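Local coordinates for protein pelota homolog (PDB 3OBY) that probably recognises stalled ribosomes, releases non-functional ones and takes part in the breakdown of damaged mRNA, at residues V37-K43 / V59-I65; E272-A276 / F340-G344. The contacts are given in a common frame with arbitrary orientation. Residue numbers count along the deposited sequence, not the author numbering.

Interaction 1 (V37-K43 / V59-I65); sequences VVFATTK and VTVRLGI
Two reciprocal pairs of backbone hydrogen bonds set the register. Val-38 N donates to Ile-65 O (3.0 Å, N-H...O 164°) and Ile-65 N returns to Val-38 O (3.0 Å, 153°); two residues on, Ala-40 N donates to Leu-63 O (3.2 Å), while the return bond from Leu-63 N to Ala-40 O (3.0 Å) is weak at 129°. Between them lies the non-hydrogen-bonded pair Phe-39/Gly-64, CA atoms 4.2 Å apart. Strands 37-40 and 63-65 are extended (phi -100° to -160°, psi about 130° to 180°), their axes antiparallel at 160° and 4.6 Å apart at closest. Past them, Thr-41 and Arg-62 CA atoms close to 3.5 Å, and Val-61 N bonds weakly to Thr-42 O (3.3 Å, 131°), an oxygen less surely placed. Both strands belong to the antiparallel sheet of the N-terminal Sm-fold domain, flanked by strand 105-108 beside 37-40 and strand 79-87 beside 63-72. Phe-39 (chi1 m) lays its ring over Gly-64, a CH-pi contact with Gly-64 CA 3.6 Å from the ring centroid, 13° off the normal; a CB there would clash. Arg-62 brings NH1 to 3.3 Å from Phe-39 CB, its guanidinium face over Phe-39 C. The opposite face carries Val-38, Ala-40, Leu-63 and Ile-65, with Val-38 CB 4.3 Å from Ile-65 CD1; Leu-97 packs on Val-38, Ala-40 and Ile-65.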
ATOM      1  N   VAL A  37       3.116 -19.071  15.126  1.00 11.64           N
ATOM      2  CA  VAL A  37       3.575 -18.212  16.201  1.00 13.36           C
ATOM      3  C   VAL A  37       3.710 -16.816  15.615  1.00  9.70           C
ATOM      4  O   VAL A  37       4.346 -16.625  14.585  1.00 21.54           O
ATOM      5  CB  VAL A  37       4.937 -18.669  16.779  1.00 20.33           C
ATOM      6  CG1 VAL A  37       5.440 -17.640  17.801  1.00  7.55           C
ATOM      7  CG2 VAL A  37       4.790 -20.035  17.444  1.00  1.00           C
ATOM      8  N   VAL A  38       3.096 -15.846  16.279  1.00 15.74           N
ATOM      9  CA  VAL A  38       3.115 -14.461  15.834  1.00 13.27           C
ATOM     10  C   VAL A  38       3.716 -13.517  16.875  1.00 17.58           C
ATOM     11  O   VAL A  38       3.342 -13.552  18.050  1.00 24.44           O
ATOM     12  CB  VAL A  38       1.675 -13.981  15.509  1.00  6.19           C
ATOM     13  CG1 VAL A  38       1.684 -12.537  15.046  1.00  1.00           C
ATOM     14  CG2 VAL A  38       1.059 -14.892  14.454  1.00  6.50           C
ATOM     15  N   PHE A  39       4.648 -12.678  16.429  1.00 12.17           N
ATOM     16  CA  PHE A  39       5.294 -11.691  17.292  1.00 25.23           C
ATOM     17  C   PHE A  39       4.877 -10.294  16.855  1.00 26.74           C
ATOM     18  O   PHE A  39       4.897  -9.978  15.670  1.00 29.59           O
ATOM     19  CB  PHE A  39       6.816 -11.793  17.188  1.00 31.48           C
ATOM     20  CG  PHE A  39       7.428 -12.789  18.120  1.00 33.60           C
ATOM     21  CD1 PHE A  39       7.860 -12.400  19.385  1.00 20.40           C
ATOM     22  CD2 PHE A  39       7.585 -14.119  17.729  1.00 43.32           C
ATOM     23  CE1 PHE A  39       8.443 -13.320  20.250  1.00 30.24           C
ATOM     24  CE2 PHE A  39       8.168 -15.052  18.585  1.00 46.13           C
ATOM     25  CZ  PHE A  39       8.599 -14.651  19.851  1.00 41.21           C
ATOM     26  N   ALA A  40       4.506  -9.462  17.819  1.00 28.82           N
ATOM     27  CA  ALA A  40       4.091  -8.091  17.540  1.00 27.11           C
ATOM     28  C   ALA A  40       4.190  -7.300  18.826  1.00 24.27           C
ATOM     29  O   ALA A  40       4.146  -7.883  19.909  1.00 31.73           O
ATOM     30  CB  ALA A  40       2.653  -8.068  17.037  1.00 22.99           C
ATOM     31  N   THR A  41       4.338  -5.983  18.722  1.00 26.29           N
ATOM     32  CA  THR A  41       4.403  -5.158  19.928  1.00 47.96           C
ATOM     33  C   THR A  41       2.968  -4.881  20.395  1.00 52.29           C
ATOM     34  O   THR A  41       2.056  -4.636  19.590  1.00 49.46           O
ATOM     35  CB  THR A  41       5.166  -3.848  19.682  1.00 36.49           C
ATOM     36  OG1 THR A  41       4.395  -2.971  18.861  1.00 48.44           O
ATOM     37  CG2 THR A  41       6.448  -4.153  18.967  1.00 39.81           C
ATOM     38  N   THR A  42       2.774  -4.911  21.707  1.00 63.22           N
ATOM     39  CA  THR A  42       1.430  -4.736  22.246  1.00 78.34           C
ATOM     40  C   THR A  42       1.408  -4.082  23.587  1.00 83.71           C
ATOM     41  O   THR A  42       2.479  -3.548  24.024  1.00 89.50           O
ATOM     42  CB  THR A  42       0.765  -6.147  22.412  1.00 81.01           C
ATOM     43  OG1 THR A  42      -0.625  -5.994  22.681  1.00 81.68           O
ATOM     44  CG2 THR A  42       1.366  -6.918  23.559  1.00 78.27           C
ATOM     45  N   LYS A  43       0.263  -3.959  24.243  1.00 87.50           N
ATOM     46  CA  LYS A  43       0.713  -3.628  25.536  1.00 88.00           C
ATOM     47  C   LYS A  43       0.110  -4.302  26.757  1.00 81.41           C
ATOM     48  O   LYS A  43      -0.605  -5.309  26.649  1.00 79.98           O
ATOM     49  CB  LYS A  43       1.158  -2.099  25.804  1.00 94.13           C
ATOM     50  CG  LYS A  43       1.032  -1.051  24.853  1.00102.55           C
ATOM     51  CD  LYS A  43      -0.262  -1.144  24.121  1.00109.60           C
ATOM     52  CE  LYS A  43      -0.080  -0.814  22.645  1.00111.57           C
ATOM     53  NZ  LYS A  43      -0.498  -1.918  21.726  1.00104.55           N
ATOM     54  N   VAL A  59       4.517   2.049  27.236  1.00 85.56           N
ATOM     55  CA  VAL A  59       5.364   0.861  27.264  1.00 89.92           C
ATOM     56  C   VAL A  59       4.947  -0.456  26.652  1.00 89.58           C
ATOM     57  O   VAL A  59       4.588  -1.390  27.387  1.00 92.47           O
ATOM     58  CB  VAL A  59       5.822   0.483  28.688  1.00 91.90           C
ATOM     59  CG1 VAL A  59       7.323   0.684  28.846  1.00 90.53           C
ATOM     60  CG2 VAL A  59       5.039   1.262  29.695  1.00 96.37           C
ATOM     61  N   THR A  60       4.960  -0.531  25.321  1.00 90.92           N
ATOM     62  CA  THR A  60       4.700  -1.793  24.632  1.00 87.87           C
ATOM     63  C   THR A  60       5.853  -2.781  25.023  1.00 83.73           C
ATOM     64  O   THR A  60       6.842  -2.403  25.686  1.00 86.05           O
ATOM     65  CB  THR A  60       4.675  -1.597  23.102  1.00 89.55           C
ATOM     66  OG1 THR A  60       5.644  -0.613  22.704  1.00 82.25           O
ATOM     67  CG2 THR A  60       3.334  -1.108  22.694  1.00 89.95           C
ATOM     68  N   VAL A  61       5.734  -4.029  24.573  1.00 78.06           N
ATOM     69  CA  VAL A  61       6.681  -5.076  24.949  1.00 74.42           C
ATOM     70  C   VAL A  61       7.005  -6.162  23.915  1.00 66.61           C
ATOM     71  O   VAL A  61       7.974  -6.906  24.082  1.00 65.63           O
ATOM     72  CB  VAL A  61       6.155  -5.740  26.262  1.00 78.24           C
ATOM     73  CG1 VAL A  61       4.669  -6.045  26.126  1.00 80.92           C
ATOM     74  CG2 VAL A  61       6.934  -7.002  26.592  1.00 82.59           C
ATOM     75  N   ARG A  62       6.206  -6.260  22.858  1.00 52.86           N
ATOM     76  CA  ARG A  62       6.444  -7.255  21.806  1.00 51.41           C
ATOM     77  C   ARG A  62       6.467  -8.690  22.317  1.00 43.94           C
ATOM     78  O   ARG A  62       7.506  -9.208  22.713  1.00 49.40           O
ATOM     79  CB  ARG A  62       7.761  -6.958  21.066  1.00 44.05           C
ATOM     80  CG  ARG A  62       8.038  -7.885  19.876  1.00 43.78           C
ATOM     81  CD  ARG A  62       9.062  -7.294  18.900  1.00 40.45           C
ATOM     82  NE  ARG A  62       8.763  -7.644  17.511  1.00 37.78           N
ATOM     83  CZ  ARG A  62       8.921  -8.854  16.975  1.00 40.94           C
ATOM     84  NH1 ARG A  62       9.390  -9.858  17.704  1.00 41.83           N
ATOM     85  NH2 ARG A  62       8.586  -9.066  15.707  1.00 31.00           N
ATOM     86  N   LEU A  63       5.308  -9.329  22.294  1.00 42.84           N
ATOM     87  CA  LEU A  63       5.181 -10.699  22.749  1.00 28.58           C
ATOM     88  C   LEU A  63       5.111 -11.628  21.560  1.00 27.08           C
ATOM     89  O   LEU A  63       5.108 -11.202  20.412  1.00 42.38           O
ATOM     90  CB  LEU A  63       3.903 -10.862  23.576  1.00 44.26           C
ATOM     91  CG  LEU A  63       3.902 -10.422  25.044  1.00 57.86           C
ATOM     92  CD1 LEU A  63       4.746  -9.178  25.226  1.00 69.53           C
ATOM     93  CD2 LEU A  63       2.471 -10.183  25.495  1.00 60.95           C
ATOM     94  N   GLY A  64       5.054 -12.910  21.864  1.00 23.77           N
ATOM     95  CA  GLY A  64       4.938 -13.932  20.852  1.00 21.13           C
ATOM     96  C   GLY A  64       3.822 -14.829  21.356  1.00 32.18           C
ATOM     97  O   GLY A  64       3.762 -15.147  22.549  1.00 23.20           O
ATOM     98  N   ILE A  65       2.916 -15.222  20.472  1.00 29.10           N
ATOM     99  CA  ILE A  65       1.824 -16.080  20.887  1.00 29.32           C
ATOM    100  C   ILE A  65       1.601 -17.222  19.916  1.00 24.71           C
ATOM    101  O   ILE A  65       1.805 -17.069  18.721  1.00 19.31           O
ATOM    102  CB  ILE A  65       0.502 -15.270  21.056  1.00 32.09           C
ATOM    103  CG1 ILE A  65       0.266 -14.374  19.844  1.00 35.24           C
ATOM    104  CG2 ILE A  65       0.565 -14.405  22.302  1.00 34.82           C
ATOM    105  CD1 ILE A  65      -0.751 -14.914  18.873  1.00 59.67           C
TER

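Interaction 2 (E272-A276 / F340-G344)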
ATOM      1  N   GLU A 272     -25.655  -9.093  -8.944  1.00  5.78           N
ATOM      2  CA  GLU A 272     -25.031  -9.124 -10.257  1.00 13.91           C
ATOM      3  C   GLU A 272     -23.676  -9.827 -10.179  1.00 22.37           C
ATOM      4  O   GLU A 272     -23.368 -10.678 -11.014  1.00 21.47           O
ATOM      5  CB  GLU A 272     -24.868  -7.696 -10.792  1.00 23.62           C
ATOM      6  CG  GLU A 272     -24.974  -7.581 -12.309  1.00 31.70           C
ATOM      7  CD  GLU A 272     -25.092  -6.142 -12.787  1.00 41.83           C
ATOM      8  OE1 GLU A 272     -24.086  -5.404 -12.725  1.00 41.51           O
ATOM      9  OE2 GLU A 272     -26.196  -5.748 -13.217  1.00 42.18           O
ATOM     10  N   VAL A 273     -22.886  -9.479  -9.160  1.00 19.20           N
ATOM     11  CA  VAL A 273     -21.561 -10.057  -8.955  1.00  8.53           C
ATOM     12  C   VAL A 273     -21.645 -11.555  -8.717  1.00  5.46           C
ATOM     13  O   VAL A 273     -20.829 -12.321  -9.229  1.00  9.91           O
ATOM     14  CB  VAL A 273     -20.836  -9.382  -7.756  1.00  7.38           C
ATOM     15  CG1 VAL A 273     -19.536 -10.108  -7.438  1.00  4.20           C
ATOM     16  CG2 VAL A 273     -20.542  -7.924  -8.085  1.00 20.12           C
ATOM     17  N   ARG A 274     -22.627 -11.980  -7.936  1.00  9.34           N
ATOM     18  CA  ARG A 274     -22.776 -13.403  -7.677  1.00 17.64           C
ATOM     19  C   ARG A 274     -23.133 -14.103  -8.976  1.00 18.50           C
ATOM     20  O   ARG A 274     -22.668 -15.211  -9.230  1.00 17.50           O
ATOM     21  CB  ARG A 274     -23.866 -13.652  -6.636  1.00 13.37           C
ATOM     22  CG  ARG A 274     -23.405 -13.492  -5.216  1.00 14.41           C
ATOM     23  CD  ARG A 274     -24.585 -13.407  -4.263  1.00 29.39           C
ATOM     24  NE  ARG A 274     -24.302 -14.037  -2.973  1.00 42.74           N
ATOM     25  CZ  ARG A 274     -25.018 -13.842  -1.872  1.00 28.10           C
ATOM     26  NH1 ARG A 274     -26.061 -13.026  -1.896  1.00 34.65           N
ATOM     27  NH2 ARG A 274     -24.701 -14.477  -0.752  1.00 43.85           N
ATOM     28  N   GLU A 275     -23.952 -13.445  -9.796  1.00 20.22           N
ATOM     29  CA  GLU A 275     -24.371 -14.011 -11.079  1.00 25.15           C
ATOM     30  C   GLU A 275     -23.146 -14.222 -11.953  1.00 26.71           C
ATOM     31  O   GLU A 275     -22.951 -15.298 -12.523  1.00 29.55           O
ATOM     32  CB  GLU A 275     -25.356 -13.078 -11.799  1.00 33.94           C
ATOM     33  CG  GLU A 275     -26.027 -13.713 -13.026  1.00 38.61           C
ATOM     34  CD  GLU A 275     -26.846 -12.725 -13.857  1.00 51.09           C
ATOM     35  OE1 GLU A 275     -27.915 -13.124 -14.363  1.00 65.67           O
ATOM     36  OE2 GLU A 275     -26.422 -11.561 -14.023  1.00 43.47           O
ATOM     37  N   ALA A 276     -22.318 -13.188 -12.049  1.00 22.68           N
ATOM     38  CA  ALA A 276     -21.106 -13.259 -12.849  1.00 11.63           C
ATOM     39  C   ALA A 276     -20.154 -14.316 -12.293  1.00 13.45           C
ATOM     40  O   ALA A 276     -19.513 -15.045 -13.045  1.00 18.38           O
ATOM     41  CB  ALA A 276     -20.427 -11.897 -12.877  1.00  6.05           C
ATOM     42  N   PHE A 340     -15.934 -11.503 -19.671  1.00 34.56           N
ATOM     43  CA  PHE A 340     -16.929 -11.591 -20.729  1.00 26.40           C
ATOM     44  C   PHE A 340     -18.302 -11.267 -20.153  1.00 29.97           C
ATOM     45  O   PHE A 340     -18.504 -11.359 -18.944  1.00 36.13           O
ATOM     46  CB  PHE A 340     -16.943 -12.999 -21.325  1.00 16.26           C
ATOM     47  CG  PHE A 340     -17.004 -14.093 -20.300  1.00  9.90           C
ATOM     48  CD1 PHE A 340     -15.854 -14.799 -19.958  1.00 11.03           C
ATOM     49  CD2 PHE A 340     -18.211 -14.437 -19.693  1.00  1.00           C
ATOM     50  CE1 PHE A 340     -15.900 -15.842 -19.027  1.00  4.82           C
ATOM     51  CE2 PHE A 340     -18.269 -15.472 -18.766  1.00  2.42           C
ATOM     52  CZ  PHE A 340     -17.107 -16.180 -18.431  1.00  2.21           C
ATOM     53  N   ASN A 341     -19.240 -10.886 -21.015  1.00 32.26           N
ATOM     54  CA  ASN A 341     -20.582 -10.553 -20.567  1.00 31.24           C
ATOM     55  C   ASN A 341     -21.238 -11.803 -20.016  1.00 36.29           C
ATOM     56  O   ASN A 341     -20.788 -12.913 -20.302  1.00 38.93           O
ATOM     57  CB  ASN A 341     -21.414 -10.002 -21.723  1.00 37.70           C
ATOM     58  CG  ASN A 341     -20.858  -8.707 -22.274  1.00 46.95           C
ATOM     59  OD1 ASN A 341     -20.733  -7.717 -21.555  1.00 54.74           O
ATOM     60  ND2 ASN A 341     -20.523  -8.708 -23.556  1.00 52.68           N
ATOM     61  N   VAL A 342     -22.291 -11.626 -19.222  1.00 28.88           N
ATOM     62  CA  VAL A 342     -22.999 -12.759 -18.641  1.00 39.36           C
ATOM     63  C   VAL A 342     -24.510 -12.536 -18.631  1.00 49.62           C
ATOM     64  O   VAL A 342     -25.287 -13.468 -18.392  1.00 52.13           O
ATOM     65  CB  VAL A 342     -22.521 -13.041 -17.193  1.00 38.25           C
ATOM     66  CG1 VAL A 342     -21.052 -13.423 -17.198  1.00 36.07           C
ATOM     67  CG2 VAL A 342     -22.751 -11.819 -16.318  1.00 28.69           C
ATOM     68  N   LYS A 343     -24.927 -11.302 -18.898  1.00 45.80           N
ATOM     69  CA  LYS A 343     -26.344 -10.987 -18.908  1.00 48.74           C
ATOM     70  C   LYS A 343     -27.149 -11.836 -19.887  1.00 51.06           C
ATOM     71  O   LYS A 343     -28.339 -12.079 -19.669  1.00 62.09           O
ATOM     72  CB  LYS A 343     -26.546  -9.503 -19.207  1.00 59.75           C
ATOM     73  CG  LYS A 343     -26.317  -8.613 -17.999  1.00 71.31           C
ATOM     74  CD  LYS A 343     -27.052  -9.168 -16.778  1.00 76.62           C
ATOM     75  CE  LYS A 343     -27.208  -8.122 -15.690  1.00 81.68           C
ATOM     76  NZ  LYS A 343     -25.917  -7.457 -15.378  1.00 87.26           N
ATOM     77  N   GLY A 344     -26.500 -12.290 -20.956  1.00 41.22           N
ATOM     78  CA  GLY A 344     -27.177 -13.113 -21.945  1.00 47.51           C
ATOM     79  C   GLY A 344     -27.501 -14.507 -21.434  1.00 54.97           C
ATOM     80  O   GLY A 344     -28.685 -14.905 -21.473  1.00 56.91           O
TER
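Val-342 lies against the helix 270-277 at Ala-276: its CA-to-CB bond points toward the helix, and CG2 comes to 4.1 Å from Ala-276 CA and 4.2 Å from Ala-276 CB. These two residues also form the closest CA pair of the segments, at 6.1 Å. At Ala-276 the helix presents only a methyl, and the irregular chain end lies close to it; Ala-276 packs in turn on Ile-282 of the neighbouring strand. Val-342 also touches Tyr-279 and Ala-281 in the loop between helix 270-277 and strand 282-288. Next along the chain, Lys-343, poorly ordered and bent by m angles at chi1, chi2 and chi4, brings NZ to 2.8 Å from Glu-272 OE2 in a hydrogen-bonded salt bridge. Glu-272 OE1 accepts a hydrogen bond from the backbone N of Tyr-268, which ties the same carboxylate to the end of strand 266-268. Glu-275 has OE2 3.7 Å from Lys-343 CD but 4.4 Å from Lys-343 NZ, beyond salt-bridge range. In eRF1 domain 3, the C-terminal domain, the contact joins a helix following one edge strand of a mixed four-stranded sheet to the chain leaving the adjacent strand 334-338; it buries 234 Å². One apolar touch and one ion pair, its carboxylate held also by Tyr-268 N but its lysine poorly ordered, imply a largely polar, peripheral and probably loose attachment.

In the fold
Interactions 1 and 2 are separate pieces of the fold: their centres lie 45 Å apart, their nearest atoms about 30 Å, and they share no helix or strand. Interaction 1 joins neighbouring strands inside the N-terminal Sm-fold sheet, partly buried, and covers 674 Å², nearly three times the area of interaction 2. The latter, a surface contact in eRF1 domain 3, sets a helix against an irregular chain end. Their chemistry follows this placement. Segments 37-43 and 59-65 are held chiefly by main-chain hydrogen bonds, whereas 272-276 and 340-344 meet mainly through side chains, with no backbone hydrogen bond between them.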